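Local coordinates for putative flavoprotein (PDB 4ICI) that binds flavin mononucleotide in a flavodoxin-like fold and probably serves in electron transfer or redox chemistry, its exact role being unknown, at residues Ile85-Pro96 with Ser114-Thr125; Leu145-Leu153 with Ala163-Lys171. All coordinates share one frame; numbering follows the deposited sequence.

Interaction 1 of 2, residues Ile85-Pro96 with Ser114-Thr125. With FMN (flavin mononucleotide), chain B.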
loop_
_atom_site.group_PDB
_atom_site.type_symbol
_atom_site.label_atom_id
_atom_site.label_comp_id
_atom_site.label_asym_id
_atom_site.label_seq_id
_atom_site.Cartn_x
_atom_site.Cartn_y
_atom_site.Cartn_z
ATOM N N ILE A 85 -5.816 3.073 14.676
ATOM C CA ILE A 85 -5.241 1.888 14.030
ATOM C C ILE A 85 -5.382 0.625 14.893
ATOM O O ILE A 85 -5.561 -0.479 14.357
ATOM C CB ILE A 85 -3.741 2.143 13.621
ATOM C CG1 ILE A 85 -3.169 0.987 12.778
ATOM C CG2 ILE A 85 -2.870 2.424 14.858
ATOM C CD1 ILE A 85 -3.722 0.921 11.408
ATOM N N GLY A 86 -5.325 0.781 16.219
ATOM C CA GLY A 86 -5.440 -0.348 17.138
ATOM C C GLY A 86 -6.710 -1.171 17.006
ATOM O O GLY A 86 -6.701 -2.364 17.309
ATOM N N THR A 87 -7.786 -0.550 16.528
ATOM C CA THR A 87 -9.103 -1.197 16.439
ATOM C C THR A 87 -9.236 -2.208 15.280
ATOM O O THR A 87 -10.177 -3.020 15.250
ATOM C CB THR A 87 -10.230 -0.160 16.302
ATOM O OG1 THR A 87 -10.197 0.495 15.026
ATOM C CG2 THR A 87 -10.155 0.868 17.430
ATOM N N TYR A 88 -8.309 -2.167 14.320
ATOM C CA TYR A 88 -8.471 -2.966 13.104
ATOM C C TYR A 88 -7.853 -4.342 13.244
ATOM O O TYR A 88 -6.790 -4.499 13.823
ATOM C CB TYR A 88 -7.905 -2.240 11.876
ATOM C CG TYR A 88 -8.636 -0.951 11.586
ATOM C CD1 TYR A 88 -9.844 -0.951 10.906
ATOM C CD2 TYR A 88 -8.126 0.275 12.017
ATOM C CE1 TYR A 88 -10.543 0.245 10.666
ATOM C CE2 TYR A 88 -8.814 1.455 11.790
ATOM C CZ TYR A 88 -10.023 1.445 11.116
ATOM O OH TYR A 88 -10.700 2.637 10.881
ATOM N N ASP A 89 -8.537 -5.324 12.664
ATOM C CA ASP A 89 -8.052 -6.697 12.597
ATOM C C ASP A 89 -7.254 -6.970 11.327
ATOM O O ASP A 89 -6.346 -7.793 11.330
ATOM C CB ASP A 89 -9.224 -7.677 12.629
ATOM C CG ASP A 89 -10.079 -7.530 13.855
ATOM O OD1 ASP A 89 -9.526 -7.756 14.944
ATOM O OD2 ASP A 89 -11.280 -7.149 13.734
ATOM N N VAL A 90 -7.634 -6.321 10.229
ATOM C CA VAL A 90 -7.028 -6.540 8.914
ATOM C C VAL A 90 -6.681 -5.157 8.363
ATOM O O VAL A 90 -7.520 -4.231 8.405
ATOM C CB VAL A 90 -8.021 -7.214 7.972
ATOM C CG1 VAL A 90 -7.463 -7.362 6.575
ATOM C CG2 VAL A 90 -8.506 -8.574 8.556
ATOM N N VAL A 91 -5.465 -5.020 7.847
ATOM C CA VAL A 91 -5.027 -3.777 7.220
ATOM C C VAL A 91 -4.491 -4.115 5.829
ATOM O O VAL A 91 -3.484 -4.843 5.660
ATOM C CB VAL A 91 -3.965 -3.051 8.060
ATOM C CG1 VAL A 91 -3.460 -1.776 7.331
ATOM C CG2 VAL A 91 -4.495 -2.699 9.450
ATOM N N PHE A 92 -5.210 -3.667 4.788
ATOM C CA PHE A 92 -4.706 -3.707 3.428
ATOM C C PHE A 92 -3.817 -2.483 3.254
ATOM O O PHE A 92 -4.140 -1.418 3.804
ATOM C CB PHE A 92 -5.858 -3.672 2.413
ATOM C CG PHE A 92 -6.712 -4.904 2.404
ATOM C CD1 PHE A 92 -7.826 -5.029 3.241
ATOM C CD2 PHE A 92 -6.395 -5.938 1.552
ATOM C CE1 PHE A 92 -8.607 -6.165 3.219
ATOM C CE2 PHE A 92 -7.167 -7.104 1.539
ATOM C CZ PHE A 92 -8.283 -7.193 2.365
ATOM N N ILE A 93 -2.704 -2.652 2.541
ATOM C CA ILE A 93 -1.761 -1.573 2.297
ATOM C C ILE A 93 -1.515 -1.467 0.799
ATOM O O ILE A 93 -0.924 -2.369 0.190
ATOM C CB ILE A 93 -0.418 -1.793 2.995
ATOM C CG1 ILE A 93 -0.611 -1.990 4.492
ATOM C CG2 ILE A 93 0.508 -0.623 2.714
ATOM C CD1 ILE A 93 0.687 -2.298 5.285
ATOM N N GLY A 94 -2.020 -0.392 0.177
ATOM C CA GLY A 94 -1.938 -0.218 -1.236
ATOM C C GLY A 94 -0.981 0.860 -1.693
ATOM O O GLY A 94 -0.741 1.868 -1.000
ATOM N N TYR A 95 -0.441 0.655 -2.886
ATOM C CA TYR A 95 0.583 1.548 -3.437
ATOM C C TYR A 95 0.698 1.379 -4.943
ATOM O O TYR A 95 0.446 0.310 -5.480
ATOM C CB TYR A 95 1.957 1.321 -2.759
ATOM C CG TYR A 95 2.377 -0.139 -2.666
ATOM C CD1 TYR A 95 1.993 -0.918 -1.581
ATOM C CD2 TYR A 95 3.107 -0.727 -3.654
ATOM C CE1 TYR A 95 2.349 -2.268 -1.524
ATOM C CE2 TYR A 95 3.466 -2.060 -3.600
ATOM C CZ TYR A 95 3.087 -2.827 -2.540
ATOM O OH TYR A 95 3.417 -4.174 -2.465
ATOM N N PRO A 96 1.215 2.406 -5.619
ATOM C CA PRO A 96 1.717 2.227 -6.970
ATOM C C PRO A 96 3.067 1.515 -6.921
ATOM O O PRO A 96 3.847 1.737 -5.988
ATOM C CB PRO A 96 1.907 3.653 -7.455
ATOM C CG PRO A 96 2.240 4.437 -6.206
ATOM C CD PRO A 96 1.429 3.771 -5.119
ATOM N N SER A 114 1.418 0.512 14.806
ATOM C CA SER A 114 1.560 -0.846 15.307
ATOM C C SER A 114 0.625 -1.769 14.535
ATOM O O SER A 114 -0.593 -1.590 14.564
ATOM C CB SER A 114 1.264 -0.949 16.794
ATOM O OG SER A 114 1.445 -2.311 17.197
ATOM N N LEU A 115 1.216 -2.707 13.814
ATOM C CA LEU A 115 0.471 -3.672 13.028
ATOM C C LEU A 115 0.636 -5.090 13.587
ATOM O O LEU A 115 0.136 -6.058 13.002
ATOM C CB LEU A 115 0.928 -3.607 11.566
ATOM C CG LEU A 115 0.712 -2.240 10.895
ATOM C CD1 LEU A 115 1.303 -2.289 9.491
ATOM C CD2 LEU A 115 -0.769 -1.840 10.846
ATOM N N LYS A 116 1.307 -5.199 14.729
ATOM C CA LYS A 116 1.403 -6.467 15.468
ATOM C C LYS A 116 0.035 -7.070 15.746
ATOM O O LYS A 116 -0.890 -6.368 16.151
ATOM C CB LYS A 116 2.156 -6.235 16.786
ATOM C CG LYS A 116 2.284 -7.462 17.691
ATOM C CD LYS A 116 3.230 -7.210 18.878
ATOM C CE LYS A 116 2.583 -6.343 19.931
ATOM N NZ LYS A 116 3.324 -6.412 21.224
ATOM N N GLY A 117 -0.103 -8.363 15.451
ATOM C CA GLY A 117 -1.336 -9.079 15.682
ATOM C C GLY A 117 -2.351 -9.014 14.566
ATOM O O GLY A 117 -3.271 -9.808 14.547
ATOM N N LYS A 118 -2.172 -8.103 13.622
ATOM C CA LYS A 118 -3.107 -7.913 12.544
ATOM C C LYS A 118 -2.738 -8.738 11.312
ATOM O O LYS A 118 -1.591 -9.158 11.123
ATOM C CB LYS A 118 -3.155 -6.433 12.157
ATOM C CG LYS A 118 -3.404 -5.495 13.328
ATOM C CD LYS A 118 -3.613 -4.081 12.869
ATOM C CE LYS A 118 -3.544 -3.109 14.017
ATOM N NZ LYS A 118 -4.596 -3.382 15.015
ATOM N N THR A 119 -3.729 -8.962 10.458
ATOM C CA THR A 119 -3.493 -9.525 9.139
ATOM C C THR A 119 -3.151 -8.346 8.235
ATOM O O THR A 119 -3.922 -7.385 8.177
ATOM C CB THR A 119 -4.722 -10.271 8.630
ATOM O OG1 THR A 119 -5.040 -11.313 9.558
ATOM C CG2 THR A 119 -4.460 -10.866 7.271
ATOM N N VAL A 120 -2.031 -8.421 7.503
ATOM C CA VAL A 120 -1.552 -7.311 6.657
ATOM C C VAL A 120 -1.466 -7.820 5.218
ATOM O O VAL A 120 -0.860 -8.864 4.977
ATOM C CB VAL A 120 -0.207 -6.776 7.159
ATOM C CG1 VAL A 120 0.221 -5.568 6.344
ATOM C CG2 VAL A 120 -0.282 -6.462 8.704
ATOM N N VAL A 121 -2.066 -7.098 4.273
ATOM C CA VAL A 121 -2.232 -7.587 2.900
ATOM C C VAL A 121 -1.903 -6.447 1.924
ATOM O O VAL A 121 -2.562 -5.424 1.953
ATOM C CB VAL A 121 -3.661 -8.088 2.631
ATOM C CG1 VAL A 121 -3.683 -8.837 1.275
ATOM C CG2 VAL A 121 -4.225 -8.939 3.789
ATOM N N PRO A 122 -0.860 -6.614 1.098
ATOM C CA PRO A 122 -0.566 -5.540 0.141
ATOM C C PRO A 122 -1.490 -5.594 -1.071
ATOM O O PRO A 122 -2.014 -6.640 -1.416
ATOM C CB PRO A 122 0.885 -5.834 -0.273
ATOM C CG PRO A 122 0.983 -7.346 -0.197
ATOM C CD PRO A 122 0.048 -7.759 0.926
ATOM N N PHE A 123 -1.634 -4.468 -1.735
ATOM C CA PHE A 123 -2.221 -4.409 -3.060
ATOM C C PHE A 123 -1.579 -3.287 -3.827
ATOM O O PHE A 123 -0.951 -2.403 -3.238
ATOM C CB PHE A 123 -3.761 -4.290 -3.001
ATOM C CG PHE A 123 -4.291 -2.974 -2.470
ATOM C CD1 PHE A 123 -4.424 -2.764 -1.114
ATOM C CD2 PHE A 123 -4.726 -1.989 -3.337
ATOM C CE1 PHE A 123 -4.950 -1.574 -0.609
ATOM C CE2 PHE A 123 -5.278 -0.822 -2.853
ATOM C CZ PHE A 123 -5.389 -0.624 -1.487
ATOM N N ALA A 124 -1.734 -3.287 -5.149
ATOM C CA ALA A 124 -1.001 -2.316 -5.952
ATOM C C ALA A 124 -1.666 -2.033 -7.265
ATOM O O ALA A 124 -2.528 -2.796 -7.717
ATOM C CB ALA A 124 0.459 -2.806 -6.185
ATOM N N THR A 125 -1.259 -0.920 -7.855
ATOM C CA THR A 125 -1.454 -0.671 -9.277
ATOM C C THR A 125 -0.100 -0.441 -9.926
ATOM O O THR A 125 0.884 -0.146 -9.248
ATOM C CB THR A 125 -2.422 0.507 -9.564
ATOM O OG1 THR A 125 -1.841 1.754 -9.205
ATOM C CG2 THR A 125 -3.782 0.319 -8.870
HETATM N N1 FMN B . 4.981 0.670 -13.307
HETATM C C2 FMN B . 5.443 -0.614 -13.456
HETATM O O2 FMN B . 4.742 -1.436 -14.042
HETATM N N3 FMN B . 6.693 -0.957 -12.958
HETATM C C4 FMN B . 7.533 -0.044 -12.342
HETATM O O4 FMN B . 8.606 -0.481 -11.886
HETATM C C4A FMN B . 7.075 1.278 -12.223
HETATM N N5 FMN B . 7.894 2.264 -11.630
HETATM C C5A FMN B . 7.370 3.557 -11.501
HETATM C C6 FMN B . 8.146 4.548 -10.883
HETATM C C7 FMN B . 7.660 5.821 -10.726
HETATM C C7M FMN B . 8.482 6.857 -10.019
HETATM C C8 FMN B . 6.388 6.149 -11.163
HETATM C C8M FMN B . 5.866 7.559 -11.003
HETATM C C9 FMN B . 5.615 5.178 -11.786
HETATM C C9A FMN B . 6.084 3.860 -11.947
HETATM N N10 FMN B . 5.303 2.869 -12.562
HETATM C C10 FMN B . 5.794 1.593 -12.692
HETATM C "C1'" FMN B . 3.899 3.188 -13.008
HETATM C "C2'" FMN B . 2.964 3.172 -11.766
HETATM O "O2'" FMN B . 3.082 2.015 -10.973
HETATM C "C3'" FMN B . 1.478 3.219 -12.175
HETATM O "O3'" FMN B . 1.261 4.276 -13.163
HETATM C "C4'" FMN B . 0.499 3.336 -10.968
HETATM O "O4'" FMN B . -0.769 2.940 -11.434
HETATM C "C5'" FMN B . 0.403 4.836 -10.494
HETATM O "O5'" FMN B . -0.487 4.821 -9.408
HETATM P P FMN B . -1.041 6.157 -8.722
HETATM O O1P FMN B . -1.858 6.854 -9.822
HETATM O O2P FMN B . -1.773 5.790 -7.522
HETATM O O3P FMN B . 0.126 7.050 -8.289
HETATM O O HOH W 1 -6.722 -10.591 11.715
#

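Interaction 2 of 2, residues Leu145-Leu153 with Ala163-Lys171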
loop_
_atom_site.group_PDB
_atom_site.type_symbol
_atom_site.label_atom_id
_atom_site.label_comp_id
_atom_site.label_asym_id
_atom_site.label_seq_id
_atom_site.Cartn_x
_atom_site.Cartn_y
_atom_site.Cartn_z
ATOM N N LEU A 145 5.422 -9.275 10.962
ATOM C CA LEU A 145 4.012 -9.098 10.631
ATOM C C LEU A 145 3.394 -10.315 9.990
ATOM O O LEU A 145 4.085 -11.127 9.365
ATOM C CB LEU A 145 3.815 -7.871 9.712
ATOM C CG LEU A 145 4.371 -6.563 10.269
ATOM C CD1 LEU A 145 4.085 -5.400 9.290
ATOM C CD2 LEU A 145 3.789 -6.268 11.662
ATOM N N ASN A 146 2.069 -10.406 10.121
ATOM C CA ASN A 146 1.313 -11.518 9.525
ATOM C C ASN A 146 0.865 -11.162 8.104
ATOM O O ASN A 146 -0.254 -10.717 7.881
ATOM C CB ASN A 146 0.127 -11.928 10.386
ATOM C CG ASN A 146 -0.636 -13.092 9.789
ATOM O OD1 ASN A 146 -0.050 -13.914 9.100
ATOM N ND2 ASN A 146 -1.954 -13.145 10.030
ATOM N N TRP A 147 1.777 -11.329 7.161
ATOM C CA TRP A 147 1.534 -10.989 5.757
ATOM C C TRP A 147 0.765 -12.072 5.053
ATOM O O TRP A 147 1.066 -13.253 5.204
ATOM C CB TRP A 147 2.849 -10.812 5.027
ATOM C CG TRP A 147 3.641 -9.613 5.460
ATOM C CD1 TRP A 147 4.707 -9.592 6.301
ATOM C CD2 TRP A 147 3.478 -8.280 4.989
ATOM N NE1 TRP A 147 5.185 -8.330 6.427
ATOM C CE2 TRP A 147 4.448 -7.490 5.633
ATOM C CE3 TRP A 147 2.573 -7.656 4.124
ATOM C CZ2 TRP A 147 4.573 -6.118 5.395
ATOM C CZ3 TRP A 147 2.696 -6.304 3.893
ATOM C CH2 TRP A 147 3.682 -5.550 4.518
ATOM N N LYS A 148 -0.208 -11.665 4.260
ATOM C CA LYS A 148 -0.875 -12.551 3.318
ATOM C C LYS A 148 -0.627 -12.069 1.921
ATOM O O LYS A 148 -0.169 -10.946 1.724
ATOM C CB LYS A 148 -2.364 -12.671 3.634
ATOM C CG LYS A 148 -2.695 -13.351 4.983
ATOM C CD LYS A 148 -4.192 -13.633 5.179
ATOM C CE LYS A 148 -4.470 -14.573 6.367
ATOM N NZ LYS A 148 -5.934 -14.916 6.539
ATOM N N GLU A 149 -0.922 -12.923 0.943
ATOM C CA GLU A 149 -0.655 -12.639 -0.444
ATOM C C GLU A 149 -1.638 -11.597 -0.982
ATOM O O GLU A 149 -2.861 -11.720 -0.810
ATOM C CB GLU A 149 -0.745 -13.934 -1.254
ATOM C CG GLU A 149 0.390 -14.909 -0.953
ATOM C CD GLU A 149 1.711 -14.404 -1.453
ATOM O OE1 GLU A 149 1.807 -14.145 -2.664
ATOM O OE2 GLU A 149 2.645 -14.268 -0.621
ATOM N N GLY A 150 -1.078 -10.610 -1.644
ATOM C CA GLY A 150 -1.845 -9.538 -2.233
ATOM C C GLY A 150 -2.017 -9.685 -3.725
ATOM O O GLY A 150 -1.656 -10.707 -4.333
ATOM N N ARG A 151 -2.581 -8.643 -4.324
ATOM C CA ARG A 151 -2.898 -8.639 -5.746
ATOM C C ARG A 151 -2.652 -7.288 -6.365
ATOM O O ARG A 151 -2.823 -6.244 -5.716
ATOM C CB ARG A 151 -4.377 -8.989 -5.947
ATOM C CG ARG A 151 -4.813 -10.378 -5.451
ATOM C CD ARG A 151 -4.282 -11.520 -6.308
ATOM N NE ARG A 151 -4.787 -12.831 -5.881
ATOM C CZ ARG A 151 -4.211 -13.591 -4.955
ATOM N NH1 ARG A 151 -3.131 -13.182 -4.297
ATOM N NH2 ARG A 151 -4.754 -14.761 -4.635
ATOM N N LEU A 152 -2.310 -7.346 -7.648
ATOM C CA LEU A 152 -2.335 -6.211 -8.526
ATOM C C LEU A 152 -3.790 -5.971 -8.913
ATOM O O LEU A 152 -4.479 -6.883 -9.396
ATOM C CB LEU A 152 -1.436 -6.484 -9.734
ATOM C CG LEU A 152 -1.079 -5.379 -10.697
ATOM C CD1 LEU A 152 -0.160 -4.337 -10.045
ATOM C CD2 LEU A 152 -0.428 -5.996 -11.941
ATOM N N LEU A 153 -4.250 -4.743 -8.671
ATOM C CA LEU A 153 -5.634 -4.346 -8.898
ATOM C C LEU A 153 -5.765 -3.295 -10.027
ATOM O O LEU A 153 -6.523 -2.327 -9.918
ATOM C CB LEU A 153 -6.266 -3.856 -7.619
ATOM C CG LEU A 153 -6.306 -4.852 -6.453
ATOM C CD1 LEU A 153 -7.038 -4.216 -5.297
ATOM C CD2 LEU A 153 -6.962 -6.209 -6.867
ATOM N N ALA A 163 -13.089 -13.375 -4.714
ATOM C CA ALA A 163 -12.386 -14.636 -4.970
ATOM C C ALA A 163 -10.990 -14.612 -4.321
ATOM O O ALA A 163 -10.568 -15.569 -3.678
ATOM C CB ALA A 163 -12.288 -14.905 -6.507
ATOM N N TRP A 164 -10.257 -13.515 -4.516
ATOM C CA TRP A 164 -8.961 -13.320 -3.860
ATOM C C TRP A 164 -9.072 -13.505 -2.341
ATOM O O TRP A 164 -8.281 -14.236 -1.714
ATOM C CB TRP A 164 -8.473 -11.909 -4.188
ATOM C CG TRP A 164 -7.374 -11.325 -3.317
ATOM C CD1 TRP A 164 -6.311 -11.964 -2.722
ATOM C CD2 TRP A 164 -7.212 -9.948 -3.035
ATOM N NE1 TRP A 164 -5.495 -11.050 -2.105
ATOM C CE2 TRP A 164 -6.028 -9.802 -2.278
ATOM C CE3 TRP A 164 -7.931 -8.813 -3.381
ATOM C CZ2 TRP A 164 -5.564 -8.560 -1.852
ATOM C CZ3 TRP A 164 -7.495 -7.585 -2.929
ATOM C CH2 TRP A 164 -6.317 -7.461 -2.193
ATOM N N LEU A 165 -10.044 -12.820 -1.730
ATOM C CA LEU A 165 -10.160 -12.863 -0.275
ATOM C C LEU A 165 -10.577 -14.237 0.272
ATOM O O LEU A 165 -10.160 -14.630 1.365
ATOM C CB LEU A 165 -11.024 -11.725 0.253
ATOM C CG LEU A 165 -10.451 -10.340 -0.117
ATOM C CD1 LEU A 165 -11.276 -9.271 0.559
ATOM C CD2 LEU A 165 -8.963 -10.197 0.187
ATOM N N ASP A 166 -11.298 -15.002 -0.528
ATOM C CA ASP A 166 -11.558 -16.393 -0.156
ATOM C C ASP A 166 -10.300 -17.241 -0.207
ATOM O O ASP A 166 -10.047 -18.067 0.691
ATOM C CB ASP A 166 -12.607 -17.026 -1.078
ATOM C CG ASP A 166 -14.031 -16.551 -0.790
ATOM O OD1 ASP A 166 -14.292 -15.925 0.277
ATOM O OD2 ASP A 166 -14.927 -16.840 -1.641
ATOM N N VAL A 167 -9.479 -17.043 -1.234
ATOM C CA VAL A 167 -8.209 -17.797 -1.339
ATOM C C VAL A 167 -7.323 -17.544 -0.124
ATOM O O VAL A 167 -6.712 -18.480 0.423
ATOM C CB VAL A 167 -7.450 -17.444 -2.655
ATOM C CG1 VAL A 167 -5.992 -17.941 -2.666
ATOM C CG2 VAL A 167 -8.208 -17.991 -3.855
ATOM N N ILE A 168 -7.197 -16.272 0.265
ATOM C CA ILE A 168 -6.299 -15.915 1.372
ATOM C C ILE A 168 -6.977 -15.970 2.745
ATOM O O ILE A 168 -6.339 -15.717 3.759
ATOM C CB ILE A 168 -5.532 -14.571 1.130
ATOM C CG1 ILE A 168 -6.469 -13.358 1.184
ATOM C CG2 ILE A 168 -4.733 -14.662 -0.170
ATOM C CD1 ILE A 168 -5.709 -12.027 1.413
ATOM N N ALA A 169 -8.251 -16.339 2.763
ATOM C CA ALA A 169 -9.031 -16.503 4.006
ATOM C C ALA A 169 -9.115 -15.226 4.855
ATOM O O ALA A 169 -8.895 -15.247 6.087
ATOM C CB ALA A 169 -8.488 -17.656 4.817
ATOM N N VAL A 170 -9.486 -14.130 4.188
ATOM C CA VAL A 170 -9.811 -12.864 4.847
ATOM C C VAL A 170 -11.289 -12.574 4.757
ATOM O O VAL A 170 -11.865 -12.634 3.665
ATOM C CB VAL A 170 -9.035 -11.698 4.210
ATOM C CG1 VAL A 170 -9.576 -10.362 4.749
ATOM C CG2 VAL A 170 -7.555 -11.896 4.458
ATOM N N LYS A 171 -11.900 -12.252 5.900
ATOM C CA LYS A 171 -13.341 -11.985 5.956
ATOM C C LYS A 171 -13.686 -10.889 6.967
ATOM O O LYS A 171 -13.032 -10.810 7.997
ATOM C CB LYS A 171 -14.097 -13.277 6.305
ATOM O OXT LYS A 171 -14.607 -10.077 6.779
#

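Interaction 1 of 2, residues Ile85-Pro96 with Ser114-Thr125
Strands 90-96 and 119-125 are the parallel pair of a beta-alpha-beta unit, connected through helix 104-112, and Phe92 meets Val121 and Gly94 meets Phe123 on one face of the sheet. The segment axes run 24° apart, and seven backbone hydrogen bonds, from Thr119 N to Asp89 O through to Thr125 N to Tyr95 O, fix the register. Phe123 has CG wedged between its own N and carbonyl carbon (chi1 69°), which lays the ring flat over the neighbouring strand: Gly94 CA sits 3.4 Å from the Phe123 ring centroid, a CH-pi contact over the face. The ring fills the space where a CB on Gly94 would lie. On the other face Ile93 CD1 presses on Val120 CG1 at 3.5 Å, tighter than usual, while Tyr95 lays a ring face over Phe123 O and its OH hydrogen-bonds Ser134 OG.

Before the strands, Lys118 bends at its last torsion (chi4 -61°) to bring NZ among the carbonyls of the 85-88 turn. It donates to Tyr88 O at 2.7 Å, in the carbonyl plane, and to Ile85 O at 3.1 Å, which takes Tyr88 N from the opposite face; the bond to Gly86 O is weak. A methionine in its place would probably leave these carbonyls without their charged donor and free the turn to shift. At the far end Thr125 OG1 hydrogen-bonds FMN O4' at 2.7 Å and Pro96 CB lies 3.3 Å from FMN O5', at the C-terminal ends of the parallel strands, where flavodoxin-like folds hold their flavin.

Interaction 2 of 2, residues Leu145-Leu153 with Ala163-Lys171
Trp164 and Arg151 form the first shell where helix 158-168 of the flavodoxin-like fold packs against the edge strand 146-152. Arg151 CG stands 3.3 Å from the centroid of the Trp164 five-membered ring, almost on its normal, a CH-pi contact. Beyond CG the chain turns back (chi2 -71°) and carries the guanidinium over Trp164 CD1, its plane tilted 33° from the indole. The indole edge is fixed too: Trp164 NE1 donates to Glu149 O at 3.0 Å, nearly straight at 174° and in the ring plane. Leu165 CD2 lies over the opposite face of the indole, and Leu153 CD1 approaches Trp164 CZ3 at 4.1 Å.

The second shell holds the arginine head: Arg151 NH1 bonds Gly150 O at 2.9 Å, from above the carbonyl plane, while Val167 CG1 meets the guanidinium at its edge. Farther along, Ile168 CG2 packs against Glu149 O. The helix finishes in a Schellman motif, with Ala169 at positive phi. Lys148 reaches this end with its chain extended beyond CG, its CD brushing Val170 CG2, and its NZ donates in the carbonyl plane to Ile168 O at 2.9 Å.

Interaction 1 lies in the core and interaction 2 toward the surface, their centres 11 Å apart, yet both hang on one sheet: strand 119-125 is flanked by 90-96 and by the edge strand 146-152, and probable hydrogen bonds from Leu153 N to Ala124 O and from Val120 N to Asn146 O join 119-125 to segment 145-153. The chemistry follows the place. Between 85-96 and 114-125 a regular backbone ladder sets the register, whereas 145-153 and 163-171 meet through side chains packing together and donating to main-chain carbonyls, chiefly Trp164, Arg151 and Lys148. In each, a lysine amino group donates to main-chain carbonyl oxygen: of a turn in interaction 1, of a helix end in interaction 2. Interaction 1 alone touches the flavin directly.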